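Local coordinates for plasmodesmata-located protein 8 (Arabidopsis thaliana, PDB 6GRF) that probably modulates cell-to-cell trafficking at plasmodesmata and carries two tandem DUF26 domains in its extracellular region, at residues T30-V35 against S46-G50; C80-V85 against L102-L107; R141-V145 against S159-E165; S196-A200 against Y211-Y216. The contacts are given in a common frame with arbitrary orientation. Residues are numbered along the deposited sequence.

The four contacts fall two to each DUF26 domain, and each domain lays two helices over a five-stranded antiparallel sheet. In the first domain, contact 1 seats helix 23-39 on edge strand 44-49, while contact 2 ties helix 74-91 to strand 105-110 through a disulfide. They share a core, with V35 CG1 3.3 Å from I81 CG2 and L32 CB 3.9 Å from V85 CG1. Contacts 3 and 4, centres about 10 Å apart, meet in the second sheet, where strands 164-170 and 207-213 are neighbours. Contacts 1 and 3 lie on opposite sides of the chain's centre, their centres about 39 Å apart. A bound NAG lies about 10 Å from the V49 side chain of contact 1.

Contact 1 of 4, residues T30-V35 against S46-G50; sequences TFLSSV and SFAVG
Build T30-V35 as regular alpha-helix, with S34 N to T30 O and V35 N to F31 O both 3.0 Å, and S46-V49 as extended strand, then G50 in a loop at phi/psi 97/-156, which calls for glycine. The two axes run nearly antiparallel, at 153°, and approach to 9.1 Å; F31 and V49 are paired by their CA atoms, 6.6 Å apart. F47 and V49 point at the helix, S46 and A48 away. F47, chi1 m and chi2 near -94°, is the large bump. Its ring drops into a hollow walled by F31, S34 and V35: F47 CD2 lies 3.8 Å from F31 CE1, F47 CE1 lies 3.7 Å from S34 CB, and F47 CE2 lies 3.9 Å from V35 CG2. This is helix 23-39 running along edge strand 44-49 in the antiparallel sheet of the first DUF26 domain. F31, chi1 t, starts sideways and brings its ring end in to F47, with centroids 5.8 Å apart and planes at 81°. Towards the N-terminal end of the helix segment V49, also t, sets its CG2 4.2 Å from T30 CG2 and 4.4 Å from F31 CB. V35 turns its other methyl toward I81, V85 and L107 of contact 2.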
loop_
_atom_site.group_PDB
_atom_site.type_symbol
_atom_site.label_atom_id
_atom_site.label_comp_id
_atom_site.label_asym_id
_atom_site.label_seq_id
_atom_site.Cartn_x
_atom_site.Cartn_y
_atom_site.Cartn_z
ATOM N N THR A 30 -6.419 -5.039 -20.041
ATOM C CA THR A 30 -5.961 -3.781 -20.603
ATOM C C THR A 30 -5.343 -2.926 -19.493
ATOM O O THR A 30 -4.276 -2.318 -19.678
ATOM C CB THR A 30 -7.116 -3.031 -21.277
ATOM O OG1 THR A 30 -7.547 -3.825 -22.379
ATOM C CG2 THR A 30 -6.735 -1.646 -21.753
ATOM N N PHE A 31 -6.041 -2.873 -18.353
ATOM C CA PHE A 31 -5.557 -2.182 -17.190
ATOM C C PHE A 31 -4.172 -2.714 -16.797
ATOM O O PHE A 31 -3.245 -1.934 -16.687
ATOM C CB PHE A 31 -6.525 -2.331 -16.021
ATOM C CG PHE A 31 -5.909 -1.995 -14.688
ATOM C CD1 PHE A 31 -5.675 -0.680 -14.335
ATOM C CD2 PHE A 31 -5.555 -2.994 -13.798
ATOM C CE1 PHE A 31 -5.098 -0.370 -13.111
ATOM C CE2 PHE A 31 -4.981 -2.682 -12.574
ATOM C CZ PHE A 31 -4.762 -1.372 -12.233
ATOM N N LEU A 32 -4.042 -4.033 -16.599
ATOM C CA LEU A 32 -2.782 -4.630 -16.087
ATOM C C LEU A 32 -1.650 -4.399 -17.092
ATOM O O LEU A 32 -0.539 -4.096 -16.720
ATOM C CB LEU A 32 -2.978 -6.121 -15.806
ATOM C CG LEU A 32 -3.929 -6.449 -14.653
ATOM C CD1 LEU A 32 -4.146 -7.948 -14.557
ATOM C CD2 LEU A 32 -3.411 -5.904 -13.327
ATOM N N SER A 33 -1.968 -4.525 -18.377
ATOM C CA SER A 33 -1.048 -4.226 -19.442
ATOM C C SER A 33 -0.548 -2.769 -19.342
ATOM O O SER A 33 0.621 -2.507 -19.579
ATOM C CB SER A 33 -1.703 -4.513 -20.765
ATOM O OG SER A 33 -0.901 -4.024 -21.816
ATOM N N SER A 34 -1.439 -1.827 -19.003
ATOM C CA SER A 34 -1.112 -0.383 -18.893
ATOM C C SER A 34 -0.182 -0.132 -17.700
ATOM O O SER A 34 0.687 0.720 -17.761
ATOM C CB SER A 34 -2.348 0.468 -18.754
ATOM O OG SER A 34 -3.070 0.499 -19.971
ATOM N N VAL A 35 -0.423 -0.874 -16.619
ATOM C CA VAL A 35 0.332 -0.754 -15.382
ATOM C C VAL A 35 1.794 -1.100 -15.659
ATOM O O VAL A 35 2.676 -0.424 -15.168
ATOM C CB VAL A 35 -0.285 -1.640 -14.283
ATOM C CG1 VAL A 35 0.709 -1.985 -13.199
ATOM C CG2 VAL A 35 -1.537 -1.001 -13.693
ATOM N N SER A 46 -2.542 6.203 -12.136
ATOM C CA SER A 46 -3.959 6.013 -11.950
ATOM C C SER A 46 -4.581 5.657 -13.312
ATOM O O SER A 46 -4.135 6.188 -14.298
ATOM C CB SER A 46 -4.528 7.300 -11.452
ATOM O OG SER A 46 -5.682 7.048 -10.696
ATOM N N PHE A 47 -5.602 4.790 -13.347
ATOM C CA PHE A 47 -6.220 4.382 -14.601
ATOM C C PHE A 47 -7.730 4.183 -14.445
ATOM O O PHE A 47 -8.208 3.761 -13.419
ATOM C CB PHE A 47 -5.612 3.081 -15.117
ATOM C CG PHE A 47 -4.119 3.117 -15.266
ATOM C CD1 PHE A 47 -3.534 3.443 -16.475
ATOM C CD2 PHE A 47 -3.302 2.826 -14.185
ATOM C CE1 PHE A 47 -2.152 3.472 -16.600
ATOM C CE2 PHE A 47 -1.923 2.850 -14.315
ATOM C CZ PHE A 47 -1.351 3.167 -15.523
ATOM N N ALA A 48 -8.460 4.495 -15.520
ATOM C CA ALA A 48 -9.839 4.079 -15.693
ATOM C C ALA A 48 -9.970 3.490 -17.103
ATOM O O ALA A 48 -9.556 4.127 -18.062
ATOM C CB ALA A 48 -10.763 5.249 -15.490
ATOM N N VAL A 49 -10.447 2.249 -17.195
ATOM C CA VAL A 49 -10.785 1.644 -18.476
ATOM C C VAL A 49 -12.284 1.359 -18.485
ATOM O O VAL A 49 -12.763 0.590 -17.668
ATOM C CB VAL A 49 -10.008 0.344 -18.751
ATOM C CG1 VAL A 49 -10.383 -0.223 -20.113
ATOM C CG2 VAL A 49 -8.506 0.539 -18.642
ATOM N N GLY A 50 -12.988 1.983 -19.425
ATOM C CA GLY A 50 -14.338 1.602 -19.782
ATOM C C GLY A 50 -15.399 2.439 -19.095
ATOM O O GLY A 50 -15.167 3.561 -18.639
#

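Contact 2 of 4, residues C80-V85 against L102-L107; sequences CIQTSV and LEGCFL
Set C80-V85 as alpha-helix (S84 N to C80 O 2.9 Å, V85 N to I81 O 2.8 Å) against a two-residue hairpin turn, E103-G104, closed by L102 N to C105 O at 2.8 Å, the return bond C105 N to L102 O being weak at 3.3 Å, and leading into extended C105-L107. Helix and strand axes diverge by 39° and come within 8.5 Å; CA pairs are C80 with C105 at 6.2 Å and S84 with L107 at 6.9 Å. C80, chi1 t, points toward the strand and bonds C105, chi1 p: C80 SG to C105 SG 2.1 Å, chi3 -89°. C80 SG also lies 3.5 Å from G104 C. I81 starts sideways but swings CD1 in to 3.9 Å from C105 CB. T83 touches with CG2 4.3 Å from L102 CD1, its hydroxyl bonded to K79 O. S84 faces the sheet: S84 CB is 4.1 Å from L102 CD1 and 4.0 Å from C105 SG, and S84 OG is 3.2 Å from L107 CB. V85 CG2 packs on L107 CD2 at 4.0 Å. This is one of the disulfides of this cysteine-rich DUF26 domain, fixing helix 74-91 to the start of strand 105-110. With no hydrogen bond between the segments, and S84 OG lacking a polar partner in the model, the helix is held to the sheet here by the S-S bond and apolar contact.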
loop_
_atom_site.group_PDB
_atom_site.type_symbol
_atom_site.label_atom_id
_atom_site.label_comp_id
_atom_site.label_asym_id
_atom_site.label_seq_id
_atom_site.Cartn_x
_atom_site.Cartn_y
_atom_site.Cartn_z
ATOM N N CYS A 80 9.195 -5.145 -9.971
ATOM C CA CYS A 80 8.247 -5.366 -8.878
ATOM C C CYS A 80 6.811 -5.398 -9.421
ATOM O O CYS A 80 5.999 -6.200 -8.985
ATOM C CB CYS A 80 8.363 -4.268 -7.823
ATOM S SG CYS A 80 7.446 -4.603 -6.292
ATOM N N ILE A 81 6.505 -4.476 -10.336
ATOM C CA ILE A 81 5.168 -4.338 -10.885
ATOM C C ILE A 81 4.865 -5.538 -11.800
ATOM O O ILE A 81 3.796 -6.106 -11.707
ATOM C CB ILE A 81 5.000 -2.972 -11.582
ATOM C CG1 ILE A 81 4.975 -1.833 -10.559
ATOM C CG2 ILE A 81 3.755 -2.930 -12.465
ATOM C CD1 ILE A 81 3.734 -1.799 -9.690
ATOM N N GLN A 82 5.824 -5.967 -12.624
ATOM C CA GLN A 82 5.623 -7.153 -13.457
ATOM C C GLN A 82 5.317 -8.352 -12.547
ATOM O O GLN A 82 4.394 -9.114 -12.822
ATOM C CB GLN A 82 6.827 -7.404 -14.371
ATOM C CG GLN A 82 6.676 -8.605 -15.304
ATOM C CD GLN A 82 5.444 -8.526 -16.177
ATOM O OE1 GLN A 82 4.407 -9.109 -15.865
ATOM N NE2 GLN A 82 5.541 -7.795 -17.276
ATOM N N THR A 83 6.077 -8.496 -11.460
ATOM C CA THR A 83 5.894 -9.605 -10.515
ATOM C C THR A 83 4.494 -9.523 -9.888
ATOM O O THR A 83 3.818 -10.538 -9.657
ATOM C CB THR A 83 6.996 -9.596 -9.444
ATOM O OG1 THR A 83 8.258 -9.584 -10.108
ATOM C CG2 THR A 83 6.918 -10.785 -8.512
ATOM N N SER A 84 4.091 -8.289 -9.614
ATOM C CA SER A 84 2.856 -7.944 -8.964
ATOM C C SER A 84 1.646 -8.306 -9.851
ATOM O O SER A 84 0.655 -8.879 -9.389
ATOM C CB SER A 84 2.921 -6.477 -8.613
ATOM O OG SER A 84 1.651 -5.938 -8.381
ATOM N N VAL A 85 1.743 -7.996 -11.141
ATOM C CA VAL A 85 0.666 -8.285 -12.095
ATOM C C VAL A 85 0.468 -9.812 -12.202
ATOM O O VAL A 85 -0.670 -10.296 -12.222
ATOM C CB VAL A 85 0.947 -7.601 -13.446
ATOM C CG1 VAL A 85 0.129 -8.186 -14.585
ATOM C CG2 VAL A 85 0.716 -6.104 -13.341
ATOM N N LEU A 102 3.427 -5.965 -2.127
ATOM C CA LEU A 102 4.759 -6.532 -2.011
ATOM C C LEU A 102 5.627 -5.506 -1.281
ATOM O O LEU A 102 5.222 -4.350 -1.142
ATOM C CB LEU A 102 5.310 -6.834 -3.408
ATOM C CG LEU A 102 4.446 -7.727 -4.306
ATOM C CD1 LEU A 102 5.195 -8.099 -5.573
ATOM C CD2 LEU A 102 4.003 -8.992 -3.588
ATOM N N GLU A 103 6.816 -5.916 -0.837
ATOM C CA GLU A 103 7.705 -4.992 -0.141
ATOM C C GLU A 103 7.918 -3.721 -0.982
ATOM O O GLU A 103 7.910 -2.617 -0.455
ATOM C CB GLU A 103 9.036 -5.669 0.192
ATOM C CG GLU A 103 10.031 -4.759 0.896
ATOM C CD GLU A 103 9.480 -4.012 2.104
ATOM O OE1 GLU A 103 8.802 -4.655 2.952
ATOM O OE2 GLU A 103 9.712 -2.780 2.189
ATOM N N GLY A 104 8.084 -3.884 -2.293
ATOM C CA GLY A 104 8.467 -2.804 -3.180
ATOM C C GLY A 104 7.302 -2.067 -3.829
ATOM O O GLY A 104 7.497 -0.993 -4.367
ATOM N N CYS A 105 6.099 -2.648 -3.849
ATOM C CA CYS A 105 5.036 -2.049 -4.669
ATOM C C CYS A 105 3.651 -2.531 -4.246
ATOM O O CYS A 105 3.481 -3.568 -3.615
ATOM C CB CYS A 105 5.262 -2.301 -6.156
ATOM S SG CYS A 105 5.440 -4.051 -6.597
ATOM N N PHE A 106 2.668 -1.706 -4.609
ATOM C CA PHE A 106 1.286 -1.912 -4.320
ATOM C C PHE A 106 0.508 -1.807 -5.634
ATOM O O PHE A 106 0.783 -0.913 -6.429
ATOM C CB PHE A 106 0.828 -0.884 -3.290
ATOM C CG PHE A 106 -0.650 -0.883 -3.003
ATOM C CD1 PHE A 106 -1.231 -1.910 -2.279
ATOM C CD2 PHE A 106 -1.451 0.168 -3.424
ATOM C CE1 PHE A 106 -2.587 -1.894 -1.989
ATOM C CE2 PHE A 106 -2.802 0.185 -3.124
ATOM C CZ PHE A 106 -3.368 -0.847 -2.416
ATOM N N LEU A 107 -0.418 -2.746 -5.847
ATOM C CA LEU A 107 -1.273 -2.777 -7.032
ATOM C C LEU A 107 -2.722 -2.969 -6.591
ATOM O O LEU A 107 -2.996 -3.813 -5.759
ATOM C CB LEU A 107 -0.812 -3.938 -7.908
ATOM C CG LEU A 107 -1.596 -4.143 -9.196
ATOM C CD1 LEU A 107 -1.443 -2.941 -10.119
ATOM C CD2 LEU A 107 -1.136 -5.406 -9.885
#

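Contact 3 of 4, residues R141-V145 against S159-E165; sequences RRDDV and SRSGLVE
Helix R141-V145 (V145 N to R141 O 2.9 Å) packs on a hairpin: extended S159-S161, a type II' turn S161-G162-L163-V164, then extended V164-E165. The axes of the helix and strand 159-161 run nearly antiparallel, at 154°, and approach to 7.6 Å, with CA pairs R141-S161 at 5.5 Å, R142-V164 at 6.1 Å and V145-S159 at 5.6 Å. G162, at phi/psi 60/-128, takes the turn position that favours glycine; S161 N to V164 O (2.9 Å) and V164 N to S161 O (3.0 Å) close it. Apolar contact centres on V145, chi1 t, wedged between the two strands: its CG2 lies 4.0 Å from V164 CG1 and 3.8 Å from S161 CB, and its CG1 4.2 Å from S159 CB. V164 CG2 meets R141 CB at 3.7 Å, and V164 CG1 meets R142 CA at 3.9 Å. The polar link is slight: R141 NH1 gives S161 OG a weak hydrogen bond of 3.4 Å, with the guanidinium face over G162 CA. S159 OG bonds D148 instead, and R160 NH2 and E165 OE2 form a 2.9 Å salt bridge. Helix 136-149 lies over edge strand 156-161 and its neighbour 164-170, which continues the second DUF26 sheet by pairing E165 with W212 of strand 207-213.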
loop_
_atom_site.group_PDB
_atom_site.type_symbol
_atom_site.label_atom_id
_atom_site.label_comp_id
_atom_site.label_asym_id
_atom_site.label_seq_id
_atom_site.Cartn_x
_atom_site.Cartn_y
_atom_site.Cartn_z
ATOM N N ARG A 141 11.212 7.590 21.821
ATOM C CA ARG A 141 11.855 7.695 20.515
ATOM C C ARG A 141 10.868 7.239 19.432
ATOM O O ARG A 141 10.811 7.813 18.363
ATOM C CB ARG A 141 13.137 6.863 20.447
ATOM C CG ARG A 141 14.190 7.226 21.488
ATOM C CD ARG A 141 15.142 8.311 21.043
ATOM N NE ARG A 141 16.263 8.529 21.960
ATOM C CZ ARG A 141 17.091 9.561 21.867
ATOM N NH1 ARG A 141 17.023 10.357 20.814
ATOM N NH2 ARG A 141 17.967 9.805 22.825
ATOM N N ARG A 142 10.093 6.199 19.729
ATOM C CA ARG A 142 9.073 5.746 18.815
ATOM C C ARG A 142 8.078 6.884 18.565
ATOM O O ARG A 142 7.758 7.165 17.428
ATOM C CB ARG A 142 8.365 4.507 19.368
ATOM C CG ARG A 142 7.371 3.884 18.396
ATOM C CD ARG A 142 6.000 3.757 19.030
ATOM N NE ARG A 142 5.816 2.466 19.648
ATOM C CZ ARG A 142 4.796 2.119 20.416
ATOM N NH1 ARG A 142 4.296 2.953 21.312
ATOM N NH2 ARG A 142 4.286 0.910 20.271
ATOM N N ASP A 143 7.590 7.512 19.640
ATOM C CA ASP A 143 6.691 8.649 19.547
ATOM C C ASP A 143 7.281 9.739 18.644
ATOM O O ASP A 143 6.574 10.252 17.785
ATOM C CB ASP A 143 6.330 9.221 20.917
ATOM C CG ASP A 143 5.179 8.485 21.585
ATOM O OD1 ASP A 143 4.606 7.576 20.931
ATOM O OD2 ASP A 143 4.873 8.810 22.760
ATOM N N ASP A 144 8.559 10.091 18.831
ATOM C CA ASP A 144 9.186 11.125 17.992
ATOM C C ASP A 144 9.208 10.684 16.515
ATOM O O ASP A 144 8.975 11.485 15.622
ATOM C CB ASP A 144 10.607 11.464 18.443
ATOM C CG ASP A 144 10.705 12.001 19.859
ATOM O OD1 ASP A 144 9.768 12.683 20.310
ATOM O OD2 ASP A 144 11.736 11.742 20.495
ATOM N N VAL A 145 9.512 9.412 16.265
ATOM C CA VAL A 145 9.603 8.884 14.908
ATOM C C VAL A 145 8.218 8.927 14.239
ATOM O O VAL A 145 8.093 9.419 13.123
ATOM C CB VAL A 145 10.209 7.469 14.921
ATOM C CG1 VAL A 145 9.871 6.669 13.679
ATOM C CG2 VAL A 145 11.710 7.538 15.114
ATOM N N SER A 159 12.368 8.121 8.942
ATOM C CA SER A 159 12.617 8.812 10.198
ATOM C C SER A 159 13.406 7.930 11.179
ATOM O O SER A 159 13.297 6.723 11.161
ATOM C CB SER A 159 11.329 9.289 10.793
ATOM O OG SER A 159 11.603 10.187 11.861
ATOM N N ARG A 160 14.171 8.578 12.065
ATOM C CA ARG A 160 15.147 7.910 12.908
ATOM C C ARG A 160 15.329 8.753 14.181
ATOM O O ARG A 160 15.383 9.970 14.130
ATOM C CB ARG A 160 16.434 7.717 12.099
ATOM C CG ARG A 160 17.501 6.835 12.735
ATOM C CD ARG A 160 18.758 6.713 11.865
ATOM N NE ARG A 160 18.628 5.840 10.692
ATOM C CZ ARG A 160 18.180 6.219 9.485
ATOM N NH1 ARG A 160 17.752 7.454 9.284
ATOM N NH2 ARG A 160 18.163 5.361 8.473
ATOM N N SER A 161 15.328 8.087 15.329
ATOM C CA SER A 161 15.629 8.710 16.600
ATOM C C SER A 161 16.208 7.625 17.498
ATOM O O SER A 161 15.499 6.677 17.834
ATOM C CB SER A 161 14.398 9.338 17.200
ATOM O OG SER A 161 14.625 9.779 18.527
ATOM N N GLY A 162 17.498 7.755 17.830
ATOM C CA GLY A 162 18.227 6.707 18.502
ATOM C C GLY A 162 18.237 5.439 17.662
ATOM O O GLY A 162 18.544 5.475 16.450
ATOM N N LEU A 163 17.845 4.321 18.278
ATOM C CA LEU A 163 17.825 3.049 17.586
ATOM C C LEU A 163 16.427 2.761 17.006
ATOM O O LEU A 163 16.173 1.652 16.566
ATOM C CB LEU A 163 18.269 1.952 18.562
ATOM C CG LEU A 163 19.725 2.026 19.033
ATOM C CD1 LEU A 163 20.097 0.785 19.837
ATOM C CD2 LEU A 163 20.673 2.195 17.850
ATOM N N VAL A 164 15.532 3.752 16.984
ATOM C CA VAL A 164 14.210 3.568 16.403
ATOM C C VAL A 164 14.167 4.205 15.011
ATOM O O VAL A 164 14.490 5.377 14.867
ATOM C CB VAL A 164 13.105 4.150 17.298
ATOM C CG1 VAL A 164 11.726 3.886 16.708
ATOM C CG2 VAL A 164 13.203 3.624 18.726
ATOM N N GLU A 165 13.725 3.407 14.023
ATOM C CA GLU A 165 13.603 3.801 12.619
ATOM C C GLU A 165 12.148 3.601 12.185
ATOM O O GLU A 165 11.472 2.707 12.691
ATOM C CB GLU A 165 14.486 2.952 11.697
ATOM C CG GLU A 165 15.835 3.570 11.350
ATOM C CD GLU A 165 16.216 3.468 9.877
ATOM O OE1 GLU A 165 15.459 3.987 9.033
ATOM O OE2 GLU A 165 17.271 2.871 9.573
#

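Contact 4 of 4, residues S196-A200 against Y211-Y216; sequences SAVAA and YWGSGY
At the open end of the hairpin formed by strands 199-204 and 207-213, S196-V198 leads in as loop and the chain leaves the sheet after G213. A200 and Y211 form an antiparallel hydrogen-bonded pair, CA atoms 5.7 Å apart, with both backbone bonds made: A200 N to Y211 O and Y211 N to A200 O, each 3.0 Å. G213 N gives only a weak bond to V198 O, 3.1 Å at 126°, an oxygen that also receives the CA-H of W212, CA to O 3.5 Å. The backbones of V198 and A199 bond K130 and S128 respectively. Y211, chi1 p, folds its ring back beneath A199-A200, so that OH donates to A197 O at 2.7 Å; R142 NH2 also bonds that hydroxyl. A200 CB touches Y211 CE2 at 3.8 Å, and V198 CG2 meets Y216 CB at 3.8 Å. Y216 OH hydrogen-bonds D135 OD2. In the second DUF26 sheet, strand 207-213 lies between 199-204 and 164-170, while helix 176-193 covers the A200 and Y211 face through L190.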
loop_
_atom_site.group_PDB
_atom_site.type_symbol
_atom_site.label_atom_id
_atom_site.label_comp_id
_atom_site.label_asym_id
_atom_site.label_seq_id
_atom_site.Cartn_x
_atom_site.Cartn_y
_atom_site.Cartn_z
ATOM N N SER A 196 3.313 -2.282 22.593
ATOM C CA SER A 196 4.636 -2.505 23.209
ATOM C C SER A 196 5.640 -3.146 22.236
ATOM O O SER A 196 6.751 -3.493 22.637
ATOM C CB SER A 196 4.501 -3.354 24.443
ATOM O OG SER A 196 3.452 -2.884 25.276
ATOM N N ALA A 197 5.260 -3.314 20.968
ATOM C CA ALA A 197 6.057 -4.096 20.006
ATOM C C ALA A 197 7.355 -3.357 19.657
ATOM O O ALA A 197 7.364 -2.132 19.563
ATOM C CB ALA A 197 5.249 -4.341 18.762
ATOM N N VAL A 198 8.429 -4.118 19.418
ATOM C CA VAL A 198 9.726 -3.552 19.026
ATOM C C VAL A 198 9.665 -3.079 17.570
ATOM O O VAL A 198 10.479 -2.255 17.141
ATOM C CB VAL A 198 10.879 -4.554 19.238
ATOM C CG1 VAL A 198 10.920 -5.645 18.181
ATOM C CG2 VAL A 198 12.220 -3.845 19.307
ATOM N N ALA A 199 8.714 -3.650 16.821
ATOM C CA ALA A 199 8.533 -3.401 15.420
ATOM C C ALA A 199 7.079 -3.701 15.059
ATOM O O ALA A 199 6.521 -4.673 15.524
ATOM C CB ALA A 199 9.487 -4.254 14.620
ATOM N N ALA A 200 6.482 -2.846 14.233
ATOM C CA ALA A 200 5.134 -3.082 13.744
ATOM C C ALA A 200 4.915 -2.376 12.405
ATOM O O ALA A 200 5.655 -1.483 12.053
ATOM C CB ALA A 200 4.141 -2.611 14.766
ATOM N N TYR A 211 7.479 0.904 11.840
ATOM C CA TYR A 211 8.658 1.258 12.646
ATOM C C TYR A 211 9.309 -0.041 13.127
ATOM O O TYR A 211 8.656 -1.076 13.206
ATOM C CB TYR A 211 8.298 2.182 13.816
ATOM C CG TYR A 211 7.617 1.455 14.943
ATOM C CD1 TYR A 211 8.350 0.767 15.896
ATOM C CD2 TYR A 211 6.237 1.371 15.003
ATOM C CE1 TYR A 211 7.729 0.040 16.895
ATOM C CE2 TYR A 211 5.600 0.669 16.010
ATOM C CZ TYR A 211 6.350 0.002 16.958
ATOM O OH TYR A 211 5.725 -0.698 17.945
ATOM N N TRP A 212 10.604 0.053 13.447
ATOM C CA TRP A 212 11.386 -1.069 13.946
ATOM C C TRP A 212 12.578 -0.546 14.776
ATOM O O TRP A 212 13.025 0.593 14.615
ATOM C CB TRP A 212 11.802 -1.966 12.770
ATOM C CG TRP A 212 12.726 -1.296 11.806
ATOM C CD1 TRP A 212 14.085 -1.368 11.816
ATOM C CD2 TRP A 212 12.385 -0.421 10.715
ATOM N NE1 TRP A 212 14.613 -0.614 10.806
ATOM C CE2 TRP A 212 13.595 -0.030 10.104
ATOM C CE3 TRP A 212 11.184 0.058 10.177
ATOM C CZ2 TRP A 212 13.644 0.825 9.004
ATOM C CZ3 TRP A 212 11.231 0.908 9.092
ATOM C CH2 TRP A 212 12.445 1.286 8.512
ATOM N N GLY A 213 13.051 -1.376 15.709
ATOM C CA GLY A 213 14.305 -1.144 16.434
ATOM C C GLY A 213 15.494 -1.619 15.613
ATOM O O GLY A 213 15.393 -2.617 14.893
ATOM N N SER A 214 16.618 -0.895 15.717
ATOM C CA SER A 214 17.859 -1.180 14.966
ATOM C C SER A 214 18.679 -2.280 15.662
ATOM O O SER A 214 18.654 -3.445 15.216
ATOM C CB SER A 214 18.675 0.072 14.763
ATOM O OG SER A 214 17.981 0.996 13.943
ATOM N N GLY A 215 19.403 -1.920 16.736
ATOM C CA GLY A 215 20.241 -2.867 17.513
ATOM C C GLY A 215 19.477 -3.470 18.688
ATOM O O GLY A 215 20.081 -3.856 19.693
ATOM N N TYR A 216 18.141 -3.542 18.544
ATOM C CA TYR A 216 17.186 -4.013 19.559
ATOM C C TYR A 216 16.841 -5.487 19.297
ATOM O O TYR A 216 16.107 -5.817 18.354
ATOM C CB TYR A 216 15.926 -3.132 19.556
ATOM C CG TYR A 216 15.906 -2.081 20.634
ATOM C CD1 TYR A 216 15.517 -2.402 21.926
ATOM C CD2 TYR A 216 16.308 -0.781 20.379
ATOM C CE1 TYR A 216 15.514 -1.453 22.935
ATOM C CE2 TYR A 216 16.320 0.178 21.379
ATOM C CZ TYR A 216 15.922 -0.158 22.663
ATOM O OH TYR A 216 15.939 0.781 23.657
#